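Local coordinates for protein LupI (Flavobacterium sp. YS-80-122, PDB 6IY4) that probably inhibits a metalloendopeptidase, the cold-adapted marine protease MP being its likely target, at residues L57-K62 / L68-R73; A41-T46 / K86-Q91. All coordinates share one frame; numbering follows the deposited sequence.

Overall arrangement
Both contacts belong to one antiparallel barrel and illustrate two ways such a fold is held together, strand pairing and loop-on-strand packing: interaction 1 zips two neighbouring strands together, and interaction 2 lays a loop against the inner side of another strand. Their centres lie about 9 Å apart, and along the chain residues 57-62 and 68-73 fall within the long loop that interaction 2 closes. The two meet through apolar side chains, L57 CD2 standing 3.4 Å from M90 CE and L68 CD2 3.7 Å from L88 CD2. A further touch brings G61 CA within 3.7 Å of R45 CD. Neither contact includes a ligand; what links them is the face bearing L57, L68 and L70, which packs on L88 and M90.

Interaction 1 of 2, residues L57-K62 / L68-R73; sequences LLLIGK and LFLELR
The carbonyl oxygen of L57 is approached by several groups of the opposite strand at once. L70 N donates to L57 O at 2.9 Å in a nearly straight bond, N-H...O 171°, while F69 CA adds a C-H...O contact to the same oxygen at 3.4 Å. The ring of F69 also reaches this peptide, its CD1 lying 3.5 Å from L57 O. L57 N returns a bond to L70 O, completing one hydrogen-bonded pair, and L59 with L68 forms the next. In that second pair L59 N to L68 O is short, 2.8 Å, whereas L68 N reaches L59 O at a longer 3.2 Å.

Between these pairs L58 faces F69 in a non-hydrogen-bonded pair, on the face opposite to L57, L59, L68 and L70. The F69 ring is swung toward the neighbouring strand because CG stands anti to the backbone N (chi1 174°), and L58 CD2 meets the ring at its edge, 4.0 Å from F69 CD1. An alanine at F69 would remove this ring and is likely to leave the L58 methyl and the L57 peptide without their aromatic neighbour. On the other face L59 CG packs 3.7 Å from L70 CD1, a diagonal contact between the two hydrogen-bonded pairs.

Together the strands make a beta hairpin, strand 56-60 followed by 66-74. Strand 49-53 flanks it beyond L58, whose backbone bonds to S51, and strand 77-82 lies beyond E71, bonded to E79. M90 of strand 86-92 covers L57 and L70 from the inner side, as L88 covers L68.

Interaction 2 of 2, residues A41-T46 / K86-Q91; sequences AWLGRT and KTLVMQ
W42 and L88 supply the closer of two apolar contacts, L88 CD1 standing 3.7 Å from W42 CE3, on the six-membered part of the indole. The same methyl comes 4.2 Å from W42 CZ3, so it sits nearest the CE3-CZ3 bond of the indole, and the two side chains cross at about a right angle. Here the CB of each residue points at the opposite segment. With chi1 at -178° the L88 side chain runs out extended from its strand, which carries CD1 to the indole.

The second apolar contact is looser and uses the other branch: L88 CD2 lies 4.4 Å from L43 CD2. One leucine thereby places a methyl against each of two consecutive loop residues, and the buried L43 also rests on L68 and S67.

Polar bonding does not join the two segments. It ties each to other parts of the chain instead: L88 pairs through its backbone with G80, and R45 O accepts a hydrogen bond from S67 OG. The contact is thus the loop between strands 22-26 and 49-53 packed by its side chains on strand 86-92 of the antiparallel barrel, the fold expected for Inh-family inhibitors.

Interaction 1 of 2, residues L57-K62 / L68-R73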
# COMPACT_ATOMS: atom_id res chain seq x y z
N LEU A 57 -0.39 -3.14 -7.62
CA LEU A 57 0.38 -3.61 -6.48
C LEU A 57 -0.51 -4.44 -5.57
O LEU A 57 -1.64 -4.01 -5.29
CB LEU A 57 0.91 -2.38 -5.75
CG LEU A 57 1.72 -2.65 -4.48
CD1 LEU A 57 3.01 -3.35 -4.85
CD2 LEU A 57 2.05 -1.37 -3.73
N LEU A 58 0.01 -5.54 -5.04
CA LEU A 58 -0.71 -6.36 -4.04
C LEU A 58 -0.08 -6.15 -2.69
O LEU A 58 1.13 -6.29 -2.60
CB LEU A 58 -0.60 -7.84 -4.38
CG LEU A 58 -1.48 -8.33 -5.51
CD1 LEU A 58 -1.01 -9.70 -5.93
CD2 LEU A 58 -2.95 -8.40 -5.11
N LEU A 59 -0.89 -5.80 -1.73
CA LEU A 59 -0.53 -5.86 -0.30
C LEU A 59 -1.08 -7.19 0.20
O LEU A 59 -2.25 -7.50 -0.07
CB LEU A 59 -1.15 -4.70 0.45
CG LEU A 59 -0.92 -3.29 -0.11
CD1 LEU A 59 -1.50 -2.27 0.84
CD2 LEU A 59 0.57 -3.05 -0.35
N ILE A 60 -0.24 -7.95 0.89
CA ILE A 60 -0.54 -9.37 1.21
C ILE A 60 -0.46 -9.55 2.71
O ILE A 60 0.50 -9.08 3.29
CB ILE A 60 0.42 -10.25 0.43
CG1 ILE A 60 0.29 -9.99 -1.08
CG2 ILE A 60 0.15 -11.72 0.73
CD1 ILE A 60 1.34 -10.67 -1.93
N GLY A 61 -1.40 -10.30 3.28
CA GLY A 61 -1.45 -10.53 4.73
C GLY A 61 -0.58 -11.69 5.13
O GLY A 61 0.09 -12.33 4.30
N LYS A 62 -0.55 -11.98 6.43
CA LYS A 62 0.44 -12.93 6.97
C LYS A 62 0.19 -14.34 6.41
O LYS A 62 1.16 -15.12 6.33
CB LYS A 62 0.41 -12.97 8.50
CG LYS A 62 1.58 -13.74 9.10
CD LYS A 62 1.61 -13.77 10.62
CE LYS A 62 1.53 -12.40 11.26
NZ LYS A 62 2.30 -12.35 12.53
N LEU A 68 -5.02 -5.99 -0.06
CA LEU A 68 -5.59 -5.00 -1.00
C LEU A 68 -4.84 -5.11 -2.32
O LEU A 68 -3.62 -5.31 -2.32
CB LEU A 68 -5.46 -3.59 -0.44
CG LEU A 68 -6.26 -2.51 -1.15
CD1 LEU A 68 -7.74 -2.73 -0.96
CD2 LEU A 68 -5.84 -1.12 -0.68
N PHE A 69 -5.54 -4.87 -3.41
CA PHE A 69 -4.96 -4.62 -4.73
C PHE A 69 -5.14 -3.13 -5.01
O PHE A 69 -6.27 -2.63 -4.91
CB PHE A 69 -5.63 -5.44 -5.83
CG PHE A 69 -5.12 -5.04 -7.20
CD1 PHE A 69 -3.83 -5.38 -7.60
CD2 PHE A 69 -5.90 -4.29 -8.04
CE1 PHE A 69 -3.36 -5.01 -8.83
CE2 PHE A 69 -5.42 -3.91 -9.27
CZ PHE A 69 -4.16 -4.27 -9.66
N LEU A 70 -4.06 -2.47 -5.41
CA LEU A 70 -4.12 -1.04 -5.81
C LEU A 70 -3.71 -0.92 -7.28
O LEU A 70 -2.72 -1.52 -7.68
CB LEU A 70 -3.20 -0.17 -4.96
CG LEU A 70 -3.41 -0.27 -3.45
CD1 LEU A 70 -2.55 -1.31 -2.75
CD2 LEU A 70 -3.18 1.09 -2.79
N GLU A 71 -4.44 -0.10 -8.00
CA GLU A 71 -4.11 0.19 -9.41
C GLU A 71 -3.03 1.27 -9.47
O GLU A 71 -3.11 2.26 -8.76
CB GLU A 71 -5.42 0.61 -10.07
CG GLU A 71 -5.37 0.90 -11.54
CD GLU A 71 -6.78 1.11 -12.10
OE1 GLU A 71 -7.72 1.37 -11.30
OE2 GLU A 71 -6.94 0.98 -13.34
N LEU A 72 -2.11 1.12 -10.41
CA LEU A 72 -1.10 2.13 -10.75
C LEU A 72 -1.82 3.25 -11.47
O LEU A 72 -2.56 2.93 -12.45
CB LEU A 72 -0.07 1.48 -11.66
CG LEU A 72 1.10 2.35 -12.07
CD1 LEU A 72 1.82 2.96 -10.90
CD2 LEU A 72 2.03 1.50 -12.92
N ARG A 73 -1.68 4.49 -10.99
CA ARG A 73 -2.40 5.62 -11.62
C ARG A 73 -1.45 6.43 -12.50
O ARG A 73 -1.84 6.86 -13.56
CB ARG A 73 -3.12 6.45 -10.56
CG ARG A 73 -4.23 5.69 -9.86
CD ARG A 73 -5.67 6.06 -10.25
NE ARG A 73 -5.83 6.24 -11.67
CZ ARG A 73 -5.95 5.25 -12.54
NH1 ARG A 73 -5.95 4.00 -12.12
NH2 ARG A 73 -6.06 5.52 -13.83

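Interaction 2 of 2, residues A41-T46 / K86-Q91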
# COMPACT_ATOMS: atom_id res chain seq x y z
N ALA A 41 -5.92 0.49 10.73
CA ALA A 41 -7.08 1.39 10.90
C ALA A 41 -7.95 1.35 9.64
O ALA A 41 -9.15 1.71 9.72
CB ALA A 41 -6.61 2.79 11.17
N TRP A 42 -7.39 0.92 8.51
CA TRP A 42 -8.04 1.15 7.19
C TRP A 42 -8.40 -0.17 6.49
O TRP A 42 -9.34 -0.20 5.67
CB TRP A 42 -7.12 2.00 6.31
CG TRP A 42 -6.85 3.37 6.85
CD1 TRP A 42 -7.70 4.15 7.58
CD2 TRP A 42 -5.65 4.15 6.68
NE1 TRP A 42 -7.12 5.35 7.87
CE2 TRP A 42 -5.85 5.38 7.35
CE3 TRP A 42 -4.44 3.94 6.04
CZ2 TRP A 42 -4.89 6.38 7.40
CZ3 TRP A 42 -3.48 4.93 6.10
CH2 TRP A 42 -3.69 6.13 6.76
N LEU A 43 -7.64 -1.22 6.73
CA LEU A 43 -7.79 -2.51 6.03
C LEU A 43 -8.21 -3.57 7.06
O LEU A 43 -7.68 -3.53 8.20
CB LEU A 43 -6.46 -2.87 5.37
CG LEU A 43 -5.92 -1.90 4.33
CD1 LEU A 43 -4.55 -2.33 3.85
CD2 LEU A 43 -6.87 -1.73 3.16
N GLY A 44 -9.03 -4.51 6.61
CA GLY A 44 -9.43 -5.69 7.41
C GLY A 44 -8.27 -6.60 7.72
O GLY A 44 -8.20 -7.17 8.82
N ARG A 45 -7.33 -6.70 6.79
CA ARG A 45 -6.17 -7.61 6.88
C ARG A 45 -4.92 -6.74 6.87
O ARG A 45 -4.77 -6.02 5.91
CB ARG A 45 -6.24 -8.57 5.70
CG ARG A 45 -5.28 -9.74 5.86
CD ARG A 45 -5.16 -10.56 4.60
NE ARG A 45 -6.46 -11.12 4.23
CZ ARG A 45 -7.08 -12.10 4.89
NH1 ARG A 45 -6.56 -12.65 5.98
NH2 ARG A 45 -8.24 -12.55 4.43
N THR A 46 -4.12 -6.76 7.93
CA THR A 46 -2.88 -5.97 8.00
C THR A 46 -1.83 -6.59 7.07
O THR A 46 -1.55 -7.76 7.17
CB THR A 46 -2.35 -5.94 9.43
OG1 THR A 46 -3.33 -5.22 10.20
CG2 THR A 46 -1.01 -5.26 9.51
N LYS A 86 -14.33 3.29 0.26
CA LYS A 86 -13.21 4.23 0.50
C LYS A 86 -12.14 3.96 -0.57
O LYS A 86 -12.19 2.88 -1.19
CB LYS A 86 -12.77 4.05 1.95
CG LYS A 86 -13.83 4.43 2.98
CD LYS A 86 -14.03 5.93 3.08
CE LYS A 86 -15.46 6.36 3.36
NZ LYS A 86 -15.63 7.81 3.13
N THR A 87 -11.25 4.93 -0.80
CA THR A 87 -10.06 4.79 -1.68
C THR A 87 -8.80 4.99 -0.82
O THR A 87 -8.71 6.01 -0.13
CB THR A 87 -10.03 5.76 -2.86
OG1 THR A 87 -11.26 5.48 -3.53
CG2 THR A 87 -8.86 5.53 -3.79
N LEU A 88 -7.91 4.02 -0.83
CA LEU A 88 -6.59 4.15 -0.18
C LEU A 88 -5.63 4.59 -1.25
O LEU A 88 -5.58 3.96 -2.33
CB LEU A 88 -6.14 2.82 0.42
CG LEU A 88 -4.81 2.85 1.16
CD1 LEU A 88 -4.90 3.71 2.39
CD2 LEU A 88 -4.38 1.46 1.53
N VAL A 89 -4.97 5.69 -0.98
CA VAL A 89 -3.98 6.29 -1.88
C VAL A 89 -2.60 5.99 -1.31
O VAL A 89 -2.42 6.09 -0.08
CB VAL A 89 -4.21 7.81 -1.96
CG1 VAL A 89 -3.19 8.47 -2.87
CG2 VAL A 89 -5.63 8.12 -2.43
N MET A 90 -1.67 5.62 -2.18
CA MET A 90 -0.26 5.52 -1.76
C MET A 90 0.54 6.31 -2.79
O MET A 90 0.34 6.17 -3.99
CB MET A 90 0.20 4.07 -1.53
CG MET A 90 0.36 3.30 -2.69
SD MET A 90 0.73 1.55 -2.22
CE MET A 90 2.51 1.55 -2.02
N GLN A 91 1.38 7.20 -2.31
CA GLN A 91 2.13 8.09 -3.22
C GLN A 91 3.52 8.21 -2.65
O GLN A 91 3.63 8.34 -1.45
CB GLN A 91 1.61 9.52 -3.21
CG GLN A 91 0.28 9.71 -3.87
CD GLN A 91 0.06 11.20 -3.84
OE1 GLN A 91 -0.34 11.77 -2.82
NE2 GLN A 91 0.41 11.85 -4.95